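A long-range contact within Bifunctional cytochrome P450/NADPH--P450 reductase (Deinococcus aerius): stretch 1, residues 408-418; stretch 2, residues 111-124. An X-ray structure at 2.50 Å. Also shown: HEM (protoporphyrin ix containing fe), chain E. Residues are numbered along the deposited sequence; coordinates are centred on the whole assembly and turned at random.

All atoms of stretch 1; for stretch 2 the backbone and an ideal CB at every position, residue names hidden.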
# COMPACT_ATOMS: atom_id res chain seq x y z
N ARG A 408 -2.38 -7.67 3.90
CA ARG A 408 -3.61 -7.49 3.11
C ARG A 408 -4.87 -7.50 3.98
O ARG A 408 -5.71 -6.59 3.89
CB ARG A 408 -3.71 -8.58 2.05
CG ARG A 408 -5.00 -8.58 1.28
CD ARG A 408 -5.12 -9.75 0.25
NE ARG A 408 -6.49 -9.77 -0.27
CZ ARG A 408 -7.53 -10.29 0.39
NH1 ARG A 408 -7.33 -10.84 1.57
NH2 ARG A 408 -8.77 -10.26 -0.12
N GLN A 409 -5.03 -8.53 4.83
CA GLN A 409 -6.27 -8.65 5.60
C GLN A 409 -6.38 -7.54 6.64
O GLN A 409 -7.48 -7.01 6.86
CB GLN A 409 -6.38 -10.03 6.26
CG GLN A 409 -6.66 -11.17 5.27
CD GLN A 409 -5.40 -11.60 4.53
OE1 GLN A 409 -5.36 -11.65 3.30
NE2 GLN A 409 -4.34 -11.90 5.29
N PHE A 410 -5.26 -7.16 7.26
CA PHE A 410 -5.25 -6.00 8.15
C PHE A 410 -5.68 -4.74 7.41
O PHE A 410 -6.56 -4.00 7.87
CB PHE A 410 -3.85 -5.82 8.75
CG PHE A 410 -3.81 -4.89 9.93
CD1 PHE A 410 -3.73 -3.51 9.74
CD2 PHE A 410 -3.82 -5.39 11.23
CE1 PHE A 410 -3.67 -2.67 10.82
CE2 PHE A 410 -3.76 -4.56 12.32
CZ PHE A 410 -3.69 -3.19 12.13
N ALA A 411 -5.07 -4.49 6.25
CA ALA A 411 -5.38 -3.29 5.48
C ALA A 411 -6.87 -3.23 5.16
O ALA A 411 -7.55 -2.26 5.54
CB ALA A 411 -4.57 -3.27 4.20
N LEU A 412 -7.39 -4.31 4.55
CA LEU A 412 -8.77 -4.33 4.09
C LEU A 412 -9.73 -4.23 5.26
O LEU A 412 -10.75 -3.52 5.18
CB LEU A 412 -9.05 -5.58 3.25
CG LEU A 412 -8.37 -5.58 1.86
CD1 LEU A 412 -8.59 -6.91 1.15
CD2 LEU A 412 -8.85 -4.41 1.00
N THR A 413 -9.42 -4.88 6.38
CA THR A 413 -10.28 -4.72 7.55
C THR A 413 -10.29 -3.26 8.00
O THR A 413 -11.35 -2.69 8.32
CB THR A 413 -9.79 -5.64 8.67
OG1 THR A 413 -9.66 -6.97 8.16
CG2 THR A 413 -10.75 -5.65 9.85
N GLU A 414 -9.10 -2.65 8.04
CA GLU A 414 -8.98 -1.32 8.61
C GLU A 414 -9.86 -0.38 7.77
O GLU A 414 -10.64 0.42 8.30
CB GLU A 414 -7.60 -0.75 8.42
CG GLU A 414 -7.19 0.06 9.63
CD GLU A 414 -6.06 1.07 9.45
OE1 GLU A 414 -5.92 1.66 8.35
OE2 GLU A 414 -4.91 0.64 9.91
N ALA A 415 -9.72 -0.49 6.44
CA ALA A 415 -10.41 0.36 5.47
C ALA A 415 -11.92 0.13 5.45
O ALA A 415 -12.70 1.10 5.42
CB ALA A 415 -9.83 0.09 4.08
N LYS A 416 -12.35 -1.14 5.44
CA LYS A 416 -13.77 -1.42 5.58
C LYS A 416 -14.34 -0.69 6.79
O LYS A 416 -15.35 0.01 6.68
CB LYS A 416 -13.99 -2.93 5.70
CG LYS A 416 -13.72 -3.71 4.45
CD LYS A 416 -13.89 -5.19 4.73
CE LYS A 416 -13.05 -6.00 3.76
NZ LYS A 416 -13.41 -7.45 3.64
N LEU A 417 -13.67 -0.80 7.95
CA LEU A 417 -14.19 -0.23 9.19
C LEU A 417 -14.22 1.30 9.15
O LEU A 417 -15.18 1.93 9.61
CB LEU A 417 -13.34 -0.69 10.37
CG LEU A 417 -13.67 -0.03 11.70
CD1 LEU A 417 -15.11 -0.28 12.10
CD2 LEU A 417 -12.72 -0.55 12.74
N ALA A 418 -13.13 1.90 8.69
CA ALA A 418 -13.06 3.35 8.57
C ALA A 418 -14.22 3.85 7.72
O ALA A 418 -14.92 4.80 8.09
CB ALA A 418 -11.72 3.78 7.98
N UNK A 111 -1.49 -12.57 10.82
CA UNK A 111 -2.03 -11.68 9.79
C UNK A 111 -3.16 -12.33 8.99
O UNK A 111 -3.61 -11.76 7.97
CB UNK A 111 -0.91 -11.25 8.84
N UNK A 112 -3.59 -13.52 9.38
CA UNK A 112 -4.66 -14.22 8.71
C UNK A 112 -5.99 -13.59 9.08
O UNK A 112 -6.10 -12.87 10.06
CB UNK A 112 -4.64 -15.71 9.06
N UNK A 113 -7.01 -13.91 8.28
CA UNK A 113 -8.35 -13.44 8.58
C UNK A 113 -8.80 -13.81 9.99
O UNK A 113 -9.33 -12.96 10.72
CB UNK A 113 -9.34 -14.01 7.56
N UNK A 114 -8.63 -15.08 10.42
CA UNK A 114 -9.16 -15.40 11.76
C UNK A 114 -8.43 -14.60 12.86
O UNK A 114 -8.94 -14.48 13.97
CB UNK A 114 -9.03 -16.90 12.03
N UNK A 115 -7.25 -14.04 12.56
CA UNK A 115 -6.56 -13.21 13.55
C UNK A 115 -7.12 -11.79 13.65
O UNK A 115 -6.86 -11.09 14.65
CB UNK A 115 -5.07 -13.14 13.21
N UNK A 116 -7.94 -11.35 12.69
CA UNK A 116 -8.29 -9.94 12.59
C UNK A 116 -9.19 -9.50 13.73
O UNK A 116 -9.09 -8.36 14.20
CB UNK A 116 -8.97 -9.66 11.25
N UNK A 117 -10.08 -10.39 14.19
CA UNK A 117 -10.92 -10.08 15.34
C UNK A 117 -10.07 -9.59 16.52
O UNK A 117 -10.42 -8.59 17.17
CB UNK A 117 -11.74 -11.31 15.75
N UNK A 118 -8.90 -10.21 16.73
CA UNK A 118 -8.03 -9.80 17.82
C UNK A 118 -7.60 -8.34 17.76
O UNK A 118 -7.15 -7.80 18.78
CB UNK A 118 -6.79 -10.69 17.83
N UNK A 119 -7.63 -7.74 16.57
CA UNK A 119 -7.19 -6.37 16.34
C UNK A 119 -8.34 -5.38 16.26
O UNK A 119 -8.09 -4.17 16.32
CB UNK A 119 -6.37 -6.30 15.05
N UNK A 120 -9.59 -5.86 16.21
CA UNK A 120 -10.71 -4.99 15.88
C UNK A 120 -10.83 -3.81 16.84
O UNK A 120 -10.92 -2.64 16.41
CB UNK A 120 -12.01 -5.79 15.88
N UNK A 121 -10.86 -4.11 18.15
CA UNK A 121 -10.96 -3.07 19.16
C UNK A 121 -9.92 -1.99 18.99
O UNK A 121 -10.17 -0.82 19.31
CB UNK A 121 -10.84 -3.68 20.56
N UNK A 122 -8.72 -2.38 18.54
CA UNK A 122 -7.66 -1.40 18.31
C UNK A 122 -7.96 -0.56 17.07
O UNK A 122 -7.95 0.67 17.12
CB UNK A 122 -6.31 -2.10 18.16
N UNK A 123 -8.30 -1.21 15.96
CA UNK A 123 -8.71 -0.46 14.77
C UNK A 123 -9.87 0.47 15.13
O UNK A 123 -9.87 1.66 14.77
CB UNK A 123 -9.11 -1.41 13.64
N UNK A 124 -10.86 -0.06 15.85
CA UNK A 124 -12.01 0.76 16.18
C UNK A 124 -11.60 1.95 17.03
O UNK A 124 -12.05 3.08 16.81
CB UNK A 124 -13.07 -0.07 16.91
CHA HEM E . 4.15 -6.47 0.64
CHB HEM E . 2.80 -5.24 5.14
CHC HEM E . -0.98 -2.77 3.31
CHD HEM E . 0.55 -3.76 -1.19
C1A HEM E . 4.11 -6.36 2.01
C2A HEM E . 5.09 -6.90 2.93
C3A HEM E . 4.71 -6.60 4.18
C4A HEM E . 3.51 -5.78 4.09
CMA HEM E . 5.46 -6.99 5.48
CAA HEM E . 6.28 -7.76 2.49
CBA HEM E . 5.83 -9.23 2.58
CGA HEM E . 6.96 -10.20 2.25
O1A HEM E . 7.11 -11.18 3.04
O2A HEM E . 7.80 -10.01 1.32
C1B HEM E . 1.64 -4.50 5.06
C2B HEM E . 0.85 -3.99 6.17
C3B HEM E . -0.21 -3.35 5.65
C4B HEM E . -0.09 -3.38 4.21
CMB HEM E . 1.18 -4.25 7.66
CAB HEM E . -1.34 -2.55 6.33
CBB HEM E . -1.40 -2.26 7.64
C1C HEM E . -0.90 -2.80 1.93
C2C HEM E . -1.85 -2.23 0.97
C3C HEM E . -1.37 -2.52 -0.25
C4C HEM E . -0.17 -3.29 -0.12
CMC HEM E . -3.13 -1.41 1.33
CAC HEM E . -1.89 -2.22 -1.65
CBC HEM E . -3.03 -1.57 -1.85
C1D HEM E . 1.66 -4.57 -1.09
C2D HEM E . 2.46 -5.07 -2.20
C3D HEM E . 3.43 -5.81 -1.68
C4D HEM E . 3.32 -5.81 -0.23
CMD HEM E . 2.23 -4.81 -3.72
CAD HEM E . 4.50 -6.52 -2.49
CBD HEM E . 5.58 -5.47 -2.64
CGD HEM E . 6.67 -5.94 -3.55
O1D HEM E . 7.75 -5.32 -3.44
O2D HEM E . 6.46 -6.91 -4.35
NA HEM E . 3.18 -5.66 2.75
NB HEM E . 1.03 -4.12 3.88
NC HEM E . 0.12 -3.42 1.22
ND HEM E . 2.21 -5.05 0.09
FE HEM E . 1.59 -4.67 1.94

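At position 111 the backbone matters first. Its carbonyl faces the N-terminal end of stretch 1, and Gln-409 NE2 donates a hydrogen bond to O of 111 at 2.8 Å; any residue could supply that acceptor. CA-to-CB points sideways, with the ideal CB 5.0 Å from Gln-409 NE2, so a long apolar or aromatic group would suit a course past stretch 1 toward the heme. The residue is Phe-111, whose ring lies obliquely near HEM CMB. Water 1 reinforces the backbone link, donating to Phe-111 O (2.9 Å) and accepting from Phe-410 N (2.9 Å).

Position 112 points away, and a psi of 164° sets it apart from the helical residues that follow. Small polar residues are common in such a place; it is Ser-112, with its carbonyl accepting from the backbone N of 115.

Position 113 points sideways, its ideal CB 4.5 Å from Gln-409 CG. A flexible polar chain could bend back along stretch 1. Gln-113 does so, placing OE1 3.3 Å from Gln-409 CG, while its NE2 is hydrogen-bonded elsewhere in the structure.

Positions 114 and 115 have nothing of stretch 1 within 5.5 Å of their ideal CB atoms, so the contact sets no demand; they are Arg-114 and Ala-115.

Position 116 points toward stretch 1, its ideal CB 4.2 Å from Thr-413 OG1. That hydroxyl gives its hydrogen to Gln-409 O within its own helix but could still accept one, so a donor might serve here as well as a long, pliant apolar chain that can run on toward Phe-410. Met-116 lays SD 3.4 Å from Phe-410 N and brings CE, at the edge of the phenylalanine ring, to 4.0 Å from Phe-410 CB.

Positions 117 and 118 make no contact. The first points away and holds Lys-117; at the second an ideal CB would be crowded by the carbonyl O of 115, at 3.2 Å, which favours the deposited Gly-118.

Position 119 points toward the Phe-410 ring, with CE2 4.2 Å from the ideal CB. An aromatic or a large aliphatic would suit. Tyr-119 offers its face to the edge of Phe-410, the centroids 5.7 Å apart and the planes at 60°.

Position 120 points sideways, so only a long side chain could reach Leu-417. Phe-120 manages it, CE1 lying 3.9 Å from Leu-417 CD2.

Position 121 points away and has room for a CB, so Gly-121 is not forced by space. Position 122 points sideways, makes no contact and holds Gln-122.

Position 123 is the heart of the contact. Its CB points into a hole lined by Phe-410, Thr-413, Glu-414 and Leu-417, deep enough for a long, slim apolar chain. Met-123 fills it: CB is 3.8 Å from Leu-417 CD2, SD 3.6 Å from Thr-413 CG2, and CE sits over the Phe-410 ring, 3.6 Å from its centroid.

Position 124 points sideways, its ideal CB 4.2 Å from Leu-417 CD2; several aliphatics would do, and Leu-124 makes that apolar contact.

Stretch 2, residues 111-124: FSQRAMKGYFGQML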
# COMPACT_ATOMS: atom_id res chain seq x y z
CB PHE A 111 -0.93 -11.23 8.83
CG PHE A 111 -0.05 -10.14 9.38
CD1 PHE A 111 1.28 -10.41 9.70
CD2 PHE A 111 -0.52 -8.85 9.52
CE1 PHE A 111 2.11 -9.42 10.20
CE2 PHE A 111 0.30 -7.83 10.02
CZ PHE A 111 1.62 -8.11 10.35
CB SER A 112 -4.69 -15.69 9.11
OG SER A 112 -4.95 -15.82 10.51
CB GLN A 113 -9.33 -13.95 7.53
CG GLN A 113 -10.66 -13.20 7.49
CD GLN A 113 -10.50 -11.70 7.25
OE1 GLN A 113 -9.84 -11.25 6.30
NE2 GLN A 113 -11.09 -10.91 8.13
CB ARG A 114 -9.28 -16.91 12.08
CG ARG A 114 -8.03 -17.61 12.36
CD ARG A 114 -7.44 -17.98 11.10
NE ARG A 114 -6.25 -18.86 11.14
CZ ARG A 114 -5.56 -19.22 10.07
NH1 ARG A 114 -4.51 -20.04 10.21
NH2 ARG A 114 -6.02 -18.95 8.84
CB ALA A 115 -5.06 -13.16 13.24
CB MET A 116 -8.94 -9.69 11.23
CG MET A 116 -7.92 -9.72 10.08
SD MET A 116 -6.68 -8.40 10.09
CE MET A 116 -5.12 -9.28 10.26
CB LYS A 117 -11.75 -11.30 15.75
CG LYS A 117 -13.02 -10.92 16.50
CD LYS A 117 -13.62 -12.06 17.33
CE LYS A 117 -14.43 -11.47 18.49
NZ LYS A 117 -15.47 -12.42 18.93
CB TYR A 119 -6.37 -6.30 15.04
CG TYR A 119 -5.18 -7.24 15.00
CD1 TYR A 119 -4.28 -7.30 16.04
CD2 TYR A 119 -4.97 -8.07 13.92
CE1 TYR A 119 -3.19 -8.14 16.00
CE2 TYR A 119 -3.88 -8.93 13.87
CZ TYR A 119 -3.00 -8.97 14.91
OH TYR A 119 -1.89 -9.82 14.85
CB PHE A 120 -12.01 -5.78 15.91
CG PHE A 120 -13.21 -4.94 15.65
CD1 PHE A 120 -13.49 -4.51 14.37
CD2 PHE A 120 -14.05 -4.56 16.68
CE1 PHE A 120 -14.59 -3.71 14.10
CE2 PHE A 120 -15.16 -3.76 16.43
CZ PHE A 120 -15.43 -3.33 15.13
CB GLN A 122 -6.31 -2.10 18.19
CG GLN A 122 -6.02 -3.03 19.38
CD GLN A 122 -5.31 -4.31 18.97
OE1 GLN A 122 -4.69 -4.39 17.90
NE2 GLN A 122 -5.45 -5.35 19.79
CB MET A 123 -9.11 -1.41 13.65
CG MET A 123 -8.03 -2.43 13.26
SD MET A 123 -8.75 -3.61 12.09
CE MET A 123 -7.33 -4.16 11.15
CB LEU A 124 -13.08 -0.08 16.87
CG LEU A 124 -14.39 0.55 17.37
CD1 LEU A 124 -15.36 0.97 16.23
CD2 LEU A 124 -15.06 -0.47 18.30
O HOH W 1 -3.11 -9.11 6.98
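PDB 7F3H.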